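Local coordinates for protein phosphoglycerate kinase (Coxiella burnetii, PDB 4NG4) that catalyses the reversible transfer of a phosphoryl group between ATP and 3-phosphoglycerate in glycolysis, at residues S203-K208 / N247-A252; I228-L233 / E297-V302. One frame throughout, in Å; residues are numbered along the deposited sequence.

Contact 1 (S203-K208 / N247-A252); sequences SKVSTK and NEWLDA. With ADP (adenosine-5'-diphosphate), chain E.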
loop_
_atom_site.group_PDB
_atom_site.type_symbol
_atom_site.label_atom_id
_atom_site.label_comp_id
_atom_site.label_asym_id
_atom_site.label_seq_id
_atom_site.Cartn_x
_atom_site.Cartn_y
_atom_site.Cartn_z
ATOM N N SER A 203 8.749 -1.334 -13.063
ATOM C CA SER A 203 9.768 -0.805 -13.940
ATOM C C SER A 203 11.135 -1.393 -13.586
ATOM O O SER A 203 11.994 -1.526 -14.453
ATOM C CB SER A 203 9.794 0.727 -13.838
ATOM O OG SER A 203 8.524 1.251 -13.406
ATOM N N LYS A 204 11.318 -1.755 -12.317
ATOM C CA LYS A 204 12.645 -1.961 -11.761
ATOM C C LYS A 204 12.674 -3.115 -10.786
ATOM O O LYS A 204 11.838 -3.166 -9.876
ATOM C CB LYS A 204 13.080 -0.717 -10.976
ATOM C CG LYS A 204 13.284 0.546 -11.788
ATOM C CD LYS A 204 13.460 1.753 -10.890
ATOM C CE LYS A 204 13.599 3.016 -11.713
ATOM N NZ LYS A 204 13.427 4.210 -10.876
ATOM N N VAL A 205 13.652 -4.011 -10.971
ATOM C CA VAL A 205 14.040 -5.031 -9.967
ATOM C C VAL A 205 14.440 -4.383 -8.655
ATOM O O VAL A 205 14.056 -4.842 -7.585
ATOM C CB VAL A 205 15.282 -5.851 -10.431
ATOM C CG1 VAL A 205 15.890 -6.658 -9.264
ATOM C CG2 VAL A 205 14.928 -6.745 -11.575
ATOM N N SER A 206 15.213 -3.308 -8.783
ATOM C CA SER A 206 15.894 -2.649 -7.672
ATOM C C SER A 206 14.961 -2.015 -6.660
ATOM O O SER A 206 15.370 -1.723 -5.558
ATOM C CB SER A 206 16.810 -1.566 -8.222
ATOM O OG SER A 206 16.063 -0.572 -8.892
ATOM N N THR A 207 13.715 -1.774 -7.042
ATOM C CA THR A 207 12.747 -1.209 -6.117
ATOM C C THR A 207 11.873 -2.284 -5.505
ATOM O O THR A 207 11.086 -1.981 -4.609
ATOM C CB THR A 207 11.823 -0.244 -6.829
ATOM O OG1 THR A 207 11.320 -0.886 -7.990
ATOM C CG2 THR A 207 12.561 1.002 -7.254
ATOM N N LYS A 208 12.007 -3.527 -5.976
ATOM C CA LYS A 208 11.140 -4.612 -5.513
ATOM C C LYS A 208 11.847 -5.915 -5.108
ATOM O O LYS A 208 11.193 -6.935 -4.836
ATOM C CB LYS A 208 10.057 -4.860 -6.573
ATOM C CG LYS A 208 9.186 -3.623 -6.756
ATOM C CD LYS A 208 7.789 -3.910 -7.244
ATOM C CE LYS A 208 6.915 -2.673 -6.997
ATOM N NZ LYS A 208 5.571 -2.754 -7.618
ATOM N N ASN A 247 20.660 -3.583 -15.914
ATOM C CA ASN A 247 21.885 -4.379 -16.047
ATOM C C ASN A 247 22.596 -4.574 -14.727
ATOM O O ASN A 247 23.211 -5.612 -14.486
ATOM C CB ASN A 247 22.871 -3.707 -17.010
ATOM C CG ASN A 247 22.600 -4.020 -18.480
ATOM O OD1 ASN A 247 21.469 -4.276 -18.885
ATOM N ND2 ASN A 247 23.645 -3.993 -19.280
ATOM N N GLU A 248 22.535 -3.572 -13.867
ATOM C CA GLU A 248 23.300 -3.624 -12.626
ATOM C C GLU A 248 22.752 -4.615 -11.613
ATOM O O GLU A 248 23.398 -4.879 -10.596
ATOM C CB GLU A 248 23.469 -2.223 -12.031
ATOM C CG GLU A 248 24.797 -1.585 -12.472
ATOM C CD GLU A 248 24.804 -0.091 -12.377
ATOM O OE1 GLU A 248 23.878 0.469 -11.773
ATOM O OE2 GLU A 248 25.746 0.528 -12.905
ATOM N N TRP A 249 21.589 -5.189 -11.920
ATOM C CA TRP A 249 20.921 -6.143 -11.036
ATOM C C TRP A 249 20.774 -7.522 -11.686
ATOM O O TRP A 249 20.036 -8.366 -11.184
ATOM C CB TRP A 249 19.545 -5.586 -10.630
ATOM C CG TRP A 249 19.646 -4.407 -9.719
ATOM C CD1 TRP A 249 19.877 -3.114 -10.066
ATOM C CD2 TRP A 249 19.534 -4.423 -8.296
ATOM N NE1 TRP A 249 19.921 -2.318 -8.944
ATOM C CE2 TRP A 249 19.712 -3.101 -7.845
ATOM C CE3 TRP A 249 19.297 -5.428 -7.361
ATOM C CZ2 TRP A 249 19.651 -2.761 -6.511
ATOM C CZ3 TRP A 249 19.245 -5.092 -6.039
ATOM C CH2 TRP A 249 19.421 -3.768 -5.620
ATOM N N LEU A 250 21.495 -7.760 -12.780
ATOM C CA LEU A 250 21.456 -9.063 -13.447
ATOM C C LEU A 250 21.998 -10.168 -12.536
ATOM O O LEU A 250 21.426 -11.248 -12.460
ATOM C CB LEU A 250 22.242 -9.030 -14.755
ATOM C CG LEU A 250 21.737 -8.003 -15.775
ATOM C CD1 LEU A 250 22.715 -7.885 -16.976
ATOM C CD2 LEU A 250 20.293 -8.293 -16.205
ATOM N N ASP A 251 23.105 -9.903 -11.853
ATOM C CA ASP A 251 23.629 -10.850 -10.874
ATOM C C ASP A 251 22.625 -11.112 -9.749
ATOM O O ASP A 251 22.503 -12.245 -9.271
ATOM C CB ASP A 251 24.942 -10.344 -10.261
ATOM C CG ASP A 251 26.082 -10.324 -11.251
ATOM O OD1 ASP A 251 25.918 -10.854 -12.365
ATOM O OD2 ASP A 251 27.149 -9.784 -10.899
ATOM N N ALA A 252 21.928 -10.062 -9.322
ATOM C CA ALA A 252 20.921 -10.191 -8.268
ATOM C C ALA A 252 19.778 -11.067 -8.755
ATOM O O ALA A 252 19.358 -11.997 -8.069
ATOM C CB ALA A 252 20.398 -8.833 -7.852
HETATM P PB ADP E . 2.808 -0.332 -9.042
HETATM O O1B ADP E . 1.459 -0.788 -9.543
HETATM O O2B ADP E . 2.913 1.172 -8.889
HETATM O O3B ADP E . 3.333 -1.123 -7.867
HETATM P PA ADP E . 5.351 -0.321 -10.372
HETATM O O1A ADP E . 5.572 0.993 -9.661
HETATM O O2A ADP E . 6.194 -1.495 -9.950
HETATM O O3A ADP E . 3.794 -0.754 -10.257
HETATM O "O5'" ADP E . 5.591 -0.023 -11.947
HETATM C "C5'" ADP E . 4.541 -0.105 -12.920
HETATM C "C4'" ADP E . 4.787 0.873 -14.060
HETATM O "O4'" ADP E . 5.876 0.405 -14.863
HETATM C "C3'" ADP E . 3.561 1.022 -14.964
HETATM O "O3'" ADP E . 3.110 2.384 -14.998
HETATM C "C2'" ADP E . 4.001 0.507 -16.331
HETATM O "O2'" ADP E . 3.598 1.358 -17.407
HETATM C "C1'" ADP E . 5.525 0.400 -16.255
HETATM N N9 ADP E . 6.024 -0.819 -16.972
HETATM C C8 ADP E . 5.716 -2.109 -16.692
HETATM N N7 ADP E . 6.344 -2.945 -17.560
HETATM C C5 ADP E . 7.073 -2.198 -18.414
HETATM C C6 ADP E . 7.973 -2.444 -19.568
HETATM N N6 ADP E . 8.237 -3.699 -20.011
HETATM N N1 ADP E . 8.531 -1.360 -20.167
HETATM C C2 ADP E . 8.298 -0.088 -19.765
HETATM N N3 ADP E . 7.489 0.202 -18.728
HETATM C C4 ADP E . 6.859 -0.789 -18.025
#

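Contact 2 (I228-L233 / E297-V302); sequences IANTFL and ESIFDV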
loop_
_atom_site.group_PDB
_atom_site.type_symbol
_atom_site.label_atom_id
_atom_site.label_comp_id
_atom_site.label_asym_id
_atom_site.label_seq_id
_atom_site.Cartn_x
_atom_site.Cartn_y
_atom_site.Cartn_z
ATOM N N ILE A 228 11.036 -5.817 -14.420
ATOM C CA ILE A 228 11.460 -6.952 -13.584
ATOM C C ILE A 228 11.658 -8.200 -14.446
ATOM O O ILE A 228 12.747 -8.762 -14.487
ATOM C CB ILE A 228 10.436 -7.257 -12.424
ATOM C CG1 ILE A 228 10.350 -6.079 -11.437
ATOM C CG2 ILE A 228 10.820 -8.508 -11.649
ATOM C CD1 ILE A 228 9.195 -6.182 -10.467
ATOM N N ALA A 229 10.618 -8.614 -15.162
ATOM C CA ALA A 229 10.706 -9.828 -15.974
ATOM C C ALA A 229 11.769 -9.673 -17.045
ATOM O O ALA A 229 12.554 -10.588 -17.288
ATOM C CB ALA A 229 9.350 -10.169 -16.596
ATOM N N ASN A 230 11.803 -8.512 -17.678
ATOM C CA ASN A 230 12.827 -8.248 -18.685
ATOM C C ASN A 230 14.260 -8.387 -18.113
ATOM O O ASN A 230 15.152 -8.912 -18.771
ATOM C CB ASN A 230 12.631 -6.858 -19.337
ATOM C CG ASN A 230 11.279 -6.708 -20.055
ATOM O OD1 ASN A 230 10.751 -5.592 -20.198
ATOM N ND2 ASN A 230 10.722 -7.813 -20.500
ATOM N N THR A 231 14.463 -7.935 -16.883
ATOM C CA THR A 231 15.754 -8.132 -16.215
ATOM C C THR A 231 16.043 -9.617 -16.008
ATOM O O THR A 231 17.158 -10.063 -16.234
ATOM C CB THR A 231 15.847 -7.401 -14.830
ATOM O OG1 THR A 231 15.581 -5.998 -14.986
ATOM C CG2 THR A 231 17.227 -7.560 -14.230
ATOM N N PHE A 232 15.042 -10.379 -15.585
ATOM C CA PHE A 232 15.240 -11.800 -15.302
ATOM C C PHE A 232 15.552 -12.605 -16.566
ATOM O O PHE A 232 16.475 -13.434 -16.584
ATOM C CB PHE A 232 14.025 -12.390 -14.580
ATOM C CG PHE A 232 14.055 -12.204 -13.085
ATOM C CD1 PHE A 232 14.674 -13.135 -12.281
ATOM C CD2 PHE A 232 13.451 -11.121 -12.503
ATOM C CE1 PHE A 232 14.704 -12.988 -10.914
ATOM C CE2 PHE A 232 13.474 -10.953 -11.152
ATOM C CZ PHE A 232 14.108 -11.894 -10.344
ATOM N N LEU A 233 14.779 -12.343 -17.614
ATOM C CA LEU A 233 15.011 -12.935 -18.916
ATOM C C LEU A 233 16.443 -12.677 -19.442
ATOM O O LEU A 233 17.011 -13.500 -20.167
ATOM C CB LEU A 233 13.984 -12.383 -19.908
ATOM C CG LEU A 233 12.490 -12.761 -19.830
ATOM C CD1 LEU A 233 11.702 -12.093 -20.961
ATOM C CD2 LEU A 233 12.295 -14.262 -19.906
ATOM N N GLU A 297 13.939 -3.789 -30.978
ATOM C CA GLU A 297 12.579 -3.944 -30.494
ATOM C C GLU A 297 12.621 -3.934 -28.975
ATOM O O GLU A 297 13.682 -4.089 -28.382
ATOM C CB GLU A 297 12.005 -5.280 -30.935
ATOM C CG GLU A 297 11.924 -5.474 -32.413
ATOM C CD GLU A 297 11.276 -6.804 -32.774
ATOM O OE1 GLU A 297 11.886 -7.884 -32.522
ATOM O OE2 GLU A 297 10.157 -6.754 -33.315
ATOM N N SER A 298 11.463 -3.765 -28.346
ATOM C CA SER A 298 11.377 -3.777 -26.890
ATOM C C SER A 298 10.139 -4.560 -26.495
ATOM O O SER A 298 9.137 -4.544 -27.213
ATOM C CB SER A 298 11.271 -2.347 -26.338
ATOM O OG SER A 298 12.120 -1.439 -27.011
ATOM N N ILE A 299 10.204 -5.227 -25.348
ATOM C CA ILE A 299 9.065 -5.983 -24.835
ATOM C C ILE A 299 8.131 -5.075 -24.042
ATOM O O ILE A 299 8.541 -4.482 -23.056
ATOM C CB ILE A 299 9.524 -7.132 -23.936
ATOM C CG1 ILE A 299 10.399 -8.114 -24.747
ATOM C CG2 ILE A 299 8.314 -7.854 -23.338
ATOM C CD1 ILE A 299 11.027 -9.232 -23.912
ATOM N N PHE A 300 6.874 -4.979 -24.477
ATOM C CA PHE A 300 5.859 -4.168 -23.799
ATOM C C PHE A 300 4.715 -4.971 -23.159
ATOM O O PHE A 300 3.871 -4.415 -22.454
ATOM C CB PHE A 300 5.264 -3.172 -24.785
ATOM C CG PHE A 300 6.284 -2.273 -25.445
ATOM C CD1 PHE A 300 7.215 -1.587 -24.694
ATOM C CD2 PHE A 300 6.292 -2.105 -26.814
ATOM C CE1 PHE A 300 8.131 -0.749 -25.294
ATOM C CE2 PHE A 300 7.201 -1.275 -27.416
ATOM C CZ PHE A 300 8.126 -0.593 -26.650
ATOM N N ASP A 301 4.670 -6.269 -23.405
ATOM C CA ASP A 301 3.609 -7.102 -22.845
ATOM C C ASP A 301 3.995 -8.557 -22.965
ATOM O O ASP A 301 4.872 -8.905 -23.744
ATOM C CB ASP A 301 2.265 -6.867 -23.576
ATOM C CG ASP A 301 1.037 -7.037 -22.663
ATOM O OD1 ASP A 301 1.190 -7.266 -21.432
ATOM O OD2 ASP A 301 -0.104 -6.942 -23.196
ATOM N N VAL A 302 3.342 -9.396 -22.172
ATOM C CA VAL A 302 3.431 -10.838 -22.335
ATOM C C VAL A 302 2.581 -11.251 -23.514
ATOM O O VAL A 302 1.722 -10.501 -23.977
ATOM C CB VAL A 302 2.886 -11.594 -21.108
ATOM C CG1 VAL A 302 3.692 -11.256 -19.852
ATOM C CG2 VAL A 302 1.394 -11.279 -20.917
#

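Contact 1 (S203-K208 / N247-A252)
Ser206 lays its CB over one face of the Trp249 indole, 3.1 Å above the ring plane and displaced toward the rim. From CB to the centroid of the Trp249 five-membered ring is 3.6 Å, at 29° off the normal, which meets the geometry of a CH-pi contact. Ser206 OG lies between its own backbone N and carbonyl carbon (chi1 63°); with the hydroxyl turned this way it hydrogen-bonds Glu246, while the methylene meets the ring. Beside this, Val205 approaches obliquely: its CG1 is 4.0 Å from Trp249 CB, and its other methyl faces helix 227-235. Packing thins quickly beyond these three residues. Ala252 CB stays 5.2 Å from Val205 CG1, and Thr207 points away into an exposed position, its OG1 donating to Lys204 O from above the carbonyl plane. The two ends of segment 203-208 turn to the nucleotide instead: the extended Lys208 side chain brings NZ to ADP O2A (2.7 Å) and O3B (2.8 Å), and Ser203 OG donates to the ribose O4'. This strand-loop-helix connection, running from strand 196-202 into helix 209-216, is characteristic of the nucleotide-binding domain of phosphoglycerate kinase.

Contact 2 (I228-L233 / E297-V302)
With CG beside its backbone N (chi1 -60°), Asn230 extends its amide toward the strand and Ile299, which places CG1 likewise (chi1 -61°); both branches are anti to the carbonyl carbon. From the helix the amide reaches across to the strand, and the two side chains run past each other in opposite directions. Asn230 ND2 rests against the isoleucine, 3.7 Å from Ile299 CB and at similar range from both CG2 and CD1, so the amide nitrogen lies against hydrocarbon rather than on an acceptor of the strand. Asn230 OD1 and Ile299 O, both acceptors, stand 3.8 Å apart. Ile299 continues extended (chi2 174°) until its CD1 meets Leu233 CD1 at 4.2 Å, where the two chains cross at a slant. Leu233 sits one helical turn after Asn230, so a single face of helix 227-235 supplies both partners. Behind this, Ile299 also packs on Val273 of strand 272-276, and Leu233 on Leu269 and Ile290, which extends the apolar layer between helix and antiparallel sheet. All three touching residues are buried. Polar atoms lie on the ADP side: the Asn230 side chain comes within about 3 Å of ADP (nearest atoms), its OD1 facing N6, and Ile299 O accepts a weak hydrogen bond from the same amino group. Helix and strand thus meet through van der Waals contact alone across this pair of segments, while one oxygen from each faces the adenine amino group and probably helps the pocket recognise it.

How the contacts relate
Contacts 1 and 2 have centres 13 Å apart and alternate along the chain, since helix 227-235 of contact 2 falls between the two segments of contact 1. The same helix joins them in space: Val205 CG2 packs on Thr231 CB at 3.4 Å, Leu250 CD2 reaches Thr231 O at 3.6 Å, and Ile228 CG1 lies 3.6 Å from Lys204 O. Thr231 is thus wedged against both segments of contact 1, while Asn230 and Leu233 serve the strand. Both contacts border one ADP at different places: 203-208 holds ribose and phosphates, whereas contact 2 flanks the adenine. Beyond Ile299, whose side chain is about 10 Å from the magnesium ion, Asp301 belongs to the metal site.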